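Local coordinates for protein internalin (Listeria monocytogenes serotype 4b, PDB 4FMZ) that probably takes part in adhesion to, or invasion of, host cells, offering a curved leucine-rich-repeat surface for binding partners, at residues Leu137-Asn142 and Ser149-Met154; Thr171-Leu176 and Leu182-Asn187. All coordinates share one frame; numbering follows the deposited sequence.

Contact 1 (Leu137-Asn142 and Ser149-Met154)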
ATOM      1  N   LEU A 137      -3.765  -5.161   6.638  1.00 22.43           N
ATOM      2  CA  LEU A 137      -2.711  -6.131   6.418  1.00 21.27           C
ATOM      3  C   LEU A 137      -1.678  -5.611   5.438  1.00 24.20           C
ATOM      4  O   LEU A 137      -2.031  -5.091   4.387  1.00 24.46           O
ATOM      5  CB  LEU A 137      -3.320  -7.447   5.907  1.00 21.25           C
ATOM      6  CG  LEU A 137      -2.361  -8.619   5.641  1.00 25.03           C
ATOM      7  CD1 LEU A 137      -1.723  -9.136   6.948  1.00 25.77           C
ATOM      8  CD2 LEU A 137      -3.096  -9.743   4.919  1.00 24.28           C
ATOM      9  N   ASN A 138      -0.401  -5.766   5.779  1.00 21.94           N
ATOM     10  CA  ASN A 138       0.695  -5.337   4.915  1.00 20.60           C
ATOM     11  C   ASN A 138       1.631  -6.515   4.626  1.00 25.29           C
ATOM     12  O   ASN A 138       2.392  -6.943   5.507  1.00 25.37           O
ATOM     13  CB  ASN A 138       1.478  -4.156   5.533  1.00 19.94           C
ATOM     14  CG  ASN A 138       2.517  -3.569   4.602  1.00 26.66           C
ATOM     15  OD1 ASN A 138       2.773  -4.084   3.509  1.00 25.94           O
ATOM     16  ND2 ASN A 138       3.172  -2.493   5.030  1.00 23.97           N
ATOM     17  N   LEU A 139       1.584  -7.010   3.387  1.00 21.78           N
ATOM     18  CA  LEU A 139       2.431  -8.112   2.899  1.00 22.70           C
ATOM     19  C   LEU A 139       3.444  -7.606   1.840  1.00 28.46           C
ATOM     20  O   LEU A 139       4.048  -8.402   1.101  1.00 28.75           O
ATOM     21  CB  LEU A 139       1.561  -9.242   2.312  1.00 22.52           C
ATOM     22  CG  LEU A 139       0.662  -9.996   3.316  1.00 26.78           C
ATOM     23  CD1 LEU A 139      -0.216 -11.007   2.593  1.00 26.47           C
ATOM     24  CD2 LEU A 139       1.481 -10.687   4.391  1.00 29.98           C
ATOM     25  N   GLY A 140       3.631  -6.291   1.809  1.00 24.45           N
ATOM     26  CA  GLY A 140       4.518  -5.625   0.867  1.00 23.86           C
ATOM     27  C   GLY A 140       5.946  -6.128   0.857  1.00 27.00           C
ATOM     28  O   GLY A 140       6.516  -6.394   1.909  1.00 26.70           O
ATOM     29  N   ALA A 141       6.529  -6.262  -0.341  1.00 23.82           N
ATOM     30  CA  ALA A 141       7.923  -6.661  -0.588  1.00 24.83           C
ATOM     31  C   ALA A 141       8.308  -8.053  -0.000  1.00 30.30           C
ATOM     32  O   ALA A 141       9.442  -8.266   0.437  1.00 30.10           O
ATOM     33  CB  ALA A 141       8.889  -5.588  -0.102  1.00 25.19           C
ATOM     34  N   ASN A 142       7.369  -8.999  -0.038  1.00 26.59           N
ATOM     35  CA  ASN A 142       7.632 -10.407   0.240  1.00 26.24           C
ATOM     36  C   ASN A 142       7.777 -10.951  -1.172  1.00 30.88           C
ATOM     37  O   ASN A 142       6.791 -11.340  -1.792  1.00 29.34           O
ATOM     38  CB  ASN A 142       6.512 -11.048   1.074  1.00 23.95           C
ATOM     39  CG  ASN A 142       6.652 -10.750   2.541  1.00 37.20           C
ATOM     40  OD1 ASN A 142       7.399 -11.418   3.259  1.00 33.26           O
ATOM     41  ND2 ASN A 142       5.985  -9.706   3.013  1.00 27.48           N
ATOM     42  N   SER A 149      -4.600 -17.190  -1.518  1.00 29.45           N
ATOM     43  CA  SER A 149      -5.842 -17.882  -1.136  1.00 30.28           C
ATOM     44  C   SER A 149      -6.134 -17.848   0.389  1.00 33.02           C
ATOM     45  O   SER A 149      -7.307 -17.659   0.725  1.00 30.80           O
ATOM     46  CB  SER A 149      -5.899 -19.310  -1.678  1.00 35.56           C
ATOM     47  OG  SER A 149      -4.812 -20.113  -1.246  1.00 47.18           O
ATOM     48  N   PRO A 150      -5.139 -17.882   1.326  1.00 29.93           N
ATOM     49  CA  PRO A 150      -5.487 -17.815   2.761  1.00 29.91           C
ATOM     50  C   PRO A 150      -6.069 -16.463   3.227  1.00 32.10           C
ATOM     51  O   PRO A 150      -6.502 -16.368   4.369  1.00 31.05           O
ATOM     52  CB  PRO A 150      -4.150 -18.096   3.455  1.00 31.49           C
ATOM     53  CG  PRO A 150      -3.317 -18.783   2.425  1.00 35.53           C
ATOM     54  CD  PRO A 150      -3.693 -18.129   1.154  1.00 31.04           C
ATOM     55  N   LEU A 151      -6.111 -15.433   2.360  1.00 29.23           N
ATOM     56  CA  LEU A 151      -6.710 -14.133   2.711  1.00 28.33           C
ATOM     57  C   LEU A 151      -8.245 -14.119   2.545  1.00 32.15           C
ATOM     58  O   LEU A 151      -8.897 -13.230   3.095  1.00 30.48           O
ATOM     59  CB  LEU A 151      -6.142 -13.006   1.830  1.00 27.28           C
ATOM     60  CG  LEU A 151      -4.646 -12.737   1.847  1.00 30.58           C
ATOM     61  CD1 LEU A 151      -4.320 -11.454   1.070  1.00 30.94           C
ATOM     62  CD2 LEU A 151      -4.116 -12.647   3.252  1.00 29.55           C
ATOM     63  N   SER A 152      -8.798 -15.070   1.763  1.00 29.88           N
ATOM     64  CA  SER A 152     -10.200 -15.146   1.336  1.00 30.25           C
ATOM     65  C   SER A 152     -11.264 -14.966   2.451  1.00 34.50           C
ATOM     66  O   SER A 152     -12.331 -14.431   2.140  1.00 33.39           O
ATOM     67  CB  SER A 152     -10.462 -16.432   0.558  1.00 33.68           C
ATOM     68  OG  SER A 152     -10.353 -17.604   1.347  1.00 43.45           O
ATOM     69  N   ASN A 153     -10.995 -15.361   3.715  1.00 30.81           N
ATOM     70  CA  ASN A 153     -12.003 -15.216   4.783  1.00 31.28           C
ATOM     71  C   ASN A 153     -11.906 -13.882   5.567  1.00 33.81           C
ATOM     72  O   ASN A 153     -12.665 -13.683   6.518  1.00 34.78           O
ATOM     73  CB  ASN A 153     -11.942 -16.401   5.761  1.00 32.83           C
ATOM     74  CG  ASN A 153     -12.244 -17.724   5.099  1.00 57.71           C
ATOM     75  OD1 ASN A 153     -13.157 -17.842   4.272  1.00 50.28           O
ATOM     76  ND2 ASN A 153     -11.460 -18.744   5.429  1.00 55.89           N
HETATM   77  N   MSE A 154     -11.053 -12.950   5.129  1.00 27.77           N
HETATM   78  CA  MSE A 154     -10.897 -11.658   5.818  1.00 25.68           C
HETATM   79  C   MSE A 154     -11.904 -10.655   5.265  1.00 31.49           C
HETATM   80  O   MSE A 154     -11.525  -9.640   4.692  1.00 30.98           O
HETATM   81  CB  MSE A 154      -9.464 -11.132   5.681  1.00 24.61           C
HETATM   82  CG  MSE A 154      -8.436 -11.977   6.387  1.00 27.35           C
HETATM   83 SE   MSE A 154      -6.685 -11.289   5.966  0.75 28.53          SE
HETATM   84  CE  MSE A 154      -5.656 -12.544   7.031  1.00 26.98           C
TER
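Leu137 sends its CD2 methyl into the repeat interior, where it meets CD2 of Leu151 at 3.5 Å, the closest approach between the two segments. The same methyl also reaches the selenium of the selenomethionine Met154, with CD2 and SE 4.0 Å apart. Extended beyond CG (chi3 179°), the Met154 chain brings its selenium to that methyl, crossing Leu137 at about a right angle. Two residues further on, Leu139 points the same way, and its CD1 lies 4.3 Å from Leu151 CD2; that one methyl of Leu151 therefore serves both leucines. Leu137 has its CG swung opposite the backbone N (chi1 -179°), which carries the branch off the strand toward Leu151. Leu115 and Leu160 of the neighbouring repeats flank it, and Ile125 touches Leu151.

Further out, polar groups fix the turn that follows the strand. Asn138 OD1 accepts from Gly140 N at 2.9 Å, an Asx turn. A type II turn runs from Leu139 to Asn142, and Asn142 ND2 returns to Leu139 O at 3.0 Å in a nearly straight bond (171°), although it comes from above the carbonyl plane. Asn142 also bonds Leu117 O through ND2 and Ile122 N through OD1, tying its turn to the preceding repeat. On the convex side, Met154 N donates to Leu151 O within a type I turn.

Leu137, Leu139 and Asn142 match the LxLxxN signature of leucine-rich repeats. Across the repeat the two segments meet through hydrocarbon and selenium alone, so the contact depends on burial and shape, while polar bonds set the backbone at each end.

Contact 2 (Thr171-Leu176 and Leu182-Asn187). With EDO (1,2-ethanediol), chain E.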
ATOM      1  N   THR A 171      -7.784 -13.444  -7.520  1.00 26.50           N
ATOM      2  CA  THR A 171      -9.116 -14.007  -7.227  1.00 27.25           C
ATOM      3  C   THR A 171      -9.416 -14.021  -5.702  1.00 31.12           C
ATOM      4  O   THR A 171     -10.508 -13.584  -5.345  1.00 30.29           O
ATOM      5  CB  THR A 171      -9.323 -15.419  -7.846  1.00 36.88           C
ATOM      6  OG1 THR A 171      -9.083 -15.360  -9.250  1.00 33.59           O
ATOM      7  CG2 THR A 171     -10.733 -15.955  -7.638  1.00 38.56           C
ATOM      8  N   PRO A 172      -8.486 -14.404  -4.783  1.00 28.53           N
ATOM      9  CA  PRO A 172      -8.837 -14.356  -3.345  1.00 28.90           C
ATOM     10  C   PRO A 172      -9.216 -12.957  -2.841  1.00 31.40           C
ATOM     11  O   PRO A 172      -9.997 -12.863  -1.892  1.00 30.39           O
ATOM     12  CB  PRO A 172      -7.559 -14.842  -2.652  1.00 29.87           C
ATOM     13  CG  PRO A 172      -6.858 -15.653  -3.692  1.00 33.43           C
ATOM     14  CD  PRO A 172      -7.120 -14.941  -4.973  1.00 29.00           C
ATOM     15  N   ILE A 173      -8.667 -11.880  -3.462  1.00 27.27           N
ATOM     16  CA  ILE A 173      -8.922 -10.484  -3.052  1.00 25.78           C
ATOM     17  C   ILE A 173     -10.378 -10.083  -3.395  1.00 29.04           C
ATOM     18  O   ILE A 173     -10.923  -9.183  -2.751  1.00 28.15           O
ATOM     19  CB  ILE A 173      -7.884  -9.496  -3.662  1.00 27.51           C
ATOM     20  CG1 ILE A 173      -6.446  -9.892  -3.253  1.00 26.93           C
ATOM     21  CG2 ILE A 173      -8.176  -8.033  -3.250  1.00 26.90           C
ATOM     22  CD1 ILE A 173      -5.362  -9.102  -3.985  1.00 28.36           C
ATOM     23  N   ALA A 174     -11.014 -10.763  -4.371  1.00 26.69           N
ATOM     24  CA  ALA A 174     -12.406 -10.482  -4.751  1.00 26.83           C
ATOM     25  C   ALA A 174     -13.367 -10.614  -3.551  1.00 30.42           C
ATOM     26  O   ALA A 174     -14.368  -9.897  -3.493  1.00 29.17           O
ATOM     27  CB  ALA A 174     -12.853 -11.408  -5.872  1.00 28.23           C
ATOM     28  N   ASN A 175     -13.036 -11.493  -2.582  1.00 28.13           N
ATOM     29  CA  ASN A 175     -13.860 -11.736  -1.391  1.00 29.10           C
ATOM     30  C   ASN A 175     -13.817 -10.606  -0.370  1.00 31.27           C
ATOM     31  O   ASN A 175     -14.671 -10.535   0.522  1.00 31.40           O
ATOM     32  CB  ASN A 175     -13.398 -13.020  -0.691  1.00 32.58           C
ATOM     33  CG  ASN A 175     -13.744 -14.304  -1.384  1.00 47.58           C
ATOM     34  OD1 ASN A 175     -14.253 -14.333  -2.506  1.00 31.33           O
ATOM     35  ND2 ASN A 175     -13.509 -15.406  -0.695  1.00 46.62           N
ATOM     36  N   LEU A 176     -12.813  -9.749  -0.471  1.00 27.79           N
ATOM     37  CA  LEU A 176     -12.574  -8.700   0.516  1.00 26.70           C
ATOM     38  C   LEU A 176     -13.295  -7.417   0.107  1.00 29.56           C
ATOM     39  O   LEU A 176     -12.665  -6.385  -0.110  1.00 28.17           O
ATOM     40  CB  LEU A 176     -11.038  -8.505   0.671  1.00 26.09           C
ATOM     41  CG  LEU A 176     -10.197  -9.814   0.654  1.00 31.63           C
ATOM     42  CD1 LEU A 176      -8.718  -9.539   0.833  1.00 31.37           C
ATOM     43  CD2 LEU A 176     -10.688 -10.835   1.707  1.00 35.52           C
ATOM     44  N   LEU A 182      -6.405  -0.351  -1.486  1.00 21.77           N
ATOM     45  CA  LEU A 182      -5.696  -1.560  -1.922  1.00 21.40           C
ATOM     46  C   LEU A 182      -4.464  -1.233  -2.750  1.00 24.39           C
ATOM     47  O   LEU A 182      -4.569  -0.479  -3.718  1.00 24.66           O
ATOM     48  CB  LEU A 182      -6.658  -2.454  -2.752  1.00 21.29           C
ATOM     49  CG  LEU A 182      -6.068  -3.641  -3.547  1.00 24.99           C
ATOM     50  CD1 LEU A 182      -5.534  -4.749  -2.620  1.00 23.78           C
ATOM     51  CD2 LEU A 182      -7.112  -4.230  -4.499  1.00 25.20           C
ATOM     52  N   SER A 183      -3.313  -1.848  -2.406  1.00 18.61           N
ATOM     53  CA  SER A 183      -2.088  -1.699  -3.173  1.00 18.01           C
ATOM     54  C   SER A 183      -1.641  -3.037  -3.736  1.00 23.27           C
ATOM     55  O   SER A 183      -1.481  -4.007  -2.991  1.00 22.77           O
ATOM     56  CB  SER A 183      -0.963  -1.078  -2.347  1.00 19.29           C
ATOM     57  OG  SER A 183       0.168  -0.881  -3.186  1.00 21.86           O
ATOM     58  N   LEU A 184      -1.452  -3.078  -5.064  1.00 21.10           N
ATOM     59  CA  LEU A 184      -0.986  -4.257  -5.789  1.00 21.25           C
ATOM     60  C   LEU A 184       0.166  -3.873  -6.721  1.00 24.61           C
ATOM     61  O   LEU A 184       0.341  -4.472  -7.787  1.00 24.02           O
ATOM     62  CB  LEU A 184      -2.139  -4.911  -6.563  1.00 21.51           C
ATOM     63  CG  LEU A 184      -3.227  -5.597  -5.695  1.00 25.87           C
ATOM     64  CD1 LEU A 184      -4.300  -6.193  -6.565  1.00 25.96           C
ATOM     65  CD2 LEU A 184      -2.637  -6.688  -4.776  1.00 26.27           C
ATOM     66  N   ASN A 185       0.974  -2.900  -6.287  1.00 20.38           N
ATOM     67  CA  ASN A 185       2.099  -2.385  -7.079  1.00 19.62           C
ATOM     68  C   ASN A 185       3.170  -3.436  -7.323  1.00 23.66           C
ATOM     69  O   ASN A 185       3.470  -4.233  -6.437  1.00 21.78           O
ATOM     70  CB  ASN A 185       2.755  -1.186  -6.377  1.00 20.36           C
ATOM     71  CG  ASN A 185       1.896   0.042  -6.272  1.00 32.14           C
ATOM     72  OD1 ASN A 185       0.957   0.259  -7.046  1.00 18.71           O
ATOM     73  ND2 ASN A 185       2.223   0.895  -5.320  1.00 20.42           N
ATOM     74  N   TYR A 186       3.762  -3.402  -8.522  1.00 23.02           N
ATOM     75  CA  TYR A 186       4.915  -4.195  -8.946  1.00 23.20           C
ATOM     76  C   TYR A 186       4.771  -5.711  -8.666  1.00 25.81           C
ATOM     77  O   TYR A 186       5.642  -6.321  -8.041  1.00 23.76           O
ATOM     78  CB  TYR A 186       6.204  -3.635  -8.282  1.00 23.94           C
ATOM     79  CG  TYR A 186       7.495  -3.858  -9.050  1.00 26.40           C
ATOM     80  CD1 TYR A 186       7.628  -4.917  -9.945  1.00 28.93           C
ATOM     81  CD2 TYR A 186       8.614  -3.063  -8.817  1.00 27.45           C
ATOM     82  CE1 TYR A 186       8.822  -5.152 -10.620  1.00 29.37           C
ATOM     83  CE2 TYR A 186       9.812  -3.281  -9.497  1.00 28.52           C
ATOM     84  CZ  TYR A 186       9.910  -4.328 -10.397  1.00 35.19           C
ATOM     85  OH  TYR A 186      11.070  -4.550 -11.103  1.00 37.52           O
ATOM     86  N   ASN A 187       3.723  -6.325  -9.199  1.00 23.09           N
ATOM     87  CA  ASN A 187       3.563  -7.769  -9.065  1.00 23.62           C
ATOM     88  C   ASN A 187       3.677  -8.376 -10.474  1.00 28.13           C
ATOM     89  O   ASN A 187       4.428  -7.831 -11.284  1.00 27.39           O
ATOM     90  CB  ASN A 187       2.253  -8.089  -8.341  1.00 23.59           C
ATOM     91  CG  ASN A 187       2.300  -7.683  -6.881  1.00 36.60           C
ATOM     92  OD1 ASN A 187       3.238  -8.013  -6.153  1.00 29.34           O
ATOM     93  ND2 ASN A 187       1.301  -6.946  -6.415  1.00 28.53           N
TER
HETATM   94  C1  EDO E 403       6.903  -6.762 -14.708  1.00 43.14           C
HETATM   95  O1  EDO E 403       7.431  -7.776 -13.863  1.00 44.10           O
HETATM   96  C2  EDO E 403       5.535  -6.304 -14.158  1.00 40.57           C
HETATM   97  O2  EDO E 403       4.653  -7.416 -14.118  1.00 36.94           O
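The carbonyl oxygen of Leu184 takes two amide groups: Asn187 ND2 at 3.0 Å, a weak bond bent to 120°, and Asn209 ND2 from the next repeat. Asn187 is itself held at several points, its ND2 also donating to Val162 O in the preceding repeat, its OD1 paired with Ser165 OG and its backbone N with Asn209 OD1. This network fixes the turn just beyond the strand.

From there Leu184 reaches inward to meet Ile173 tip to tip: CD2 of Leu184 lies 3.7 Å from CD1 of Ile173, and CD1 of Leu184 is 4.0 Å from the same Ile173 methyl. Leu182, Leu184 and Asn187 carry the LxLxxN pattern of a leucine-rich repeat, and Ile173 comes from the short helical-looking turn on the convex side, facing the two leucines across the solenoid.

Both branches of Ile173 are used. With CG1 opposite the carbonyl carbon (chi1 -58°), CD1 is carried to Leu184, while CG2 touches Leu182 CD2 at 4.1 Å. Leu160 packs on both Ile173 and Leu182; Leu148 and Leu179 add to the cover of Ile173. At the end of this segment, 182-187, a 1,2-ethanediol, probably left from crystallisation, donates from O2 to Asn187 O at 2.9 Å and is also bonded to Gln188 and Gln210.

Overall arrangement
Coming from the N terminus, the chain runs through strand 136-138, turns, and reaches the convex side at 149-154, where contact 1 closes its loop from strand to outer turn. It then passes through strand 159-161 and back out to 171-176, and contact 2 closes the reverse leg, from outer turn to strand 181-183. The two loops follow in series and neither encloses nor crosses the other, yet their centres are only about 8 Å apart. Their convex turns abut: Ser152 O probably accepts from Asn175 ND2 at 3.2 Å, and Leu176 packs on 149-154. Strand 159-161 lies between their strands, joining the concave face of this part of the solenoid.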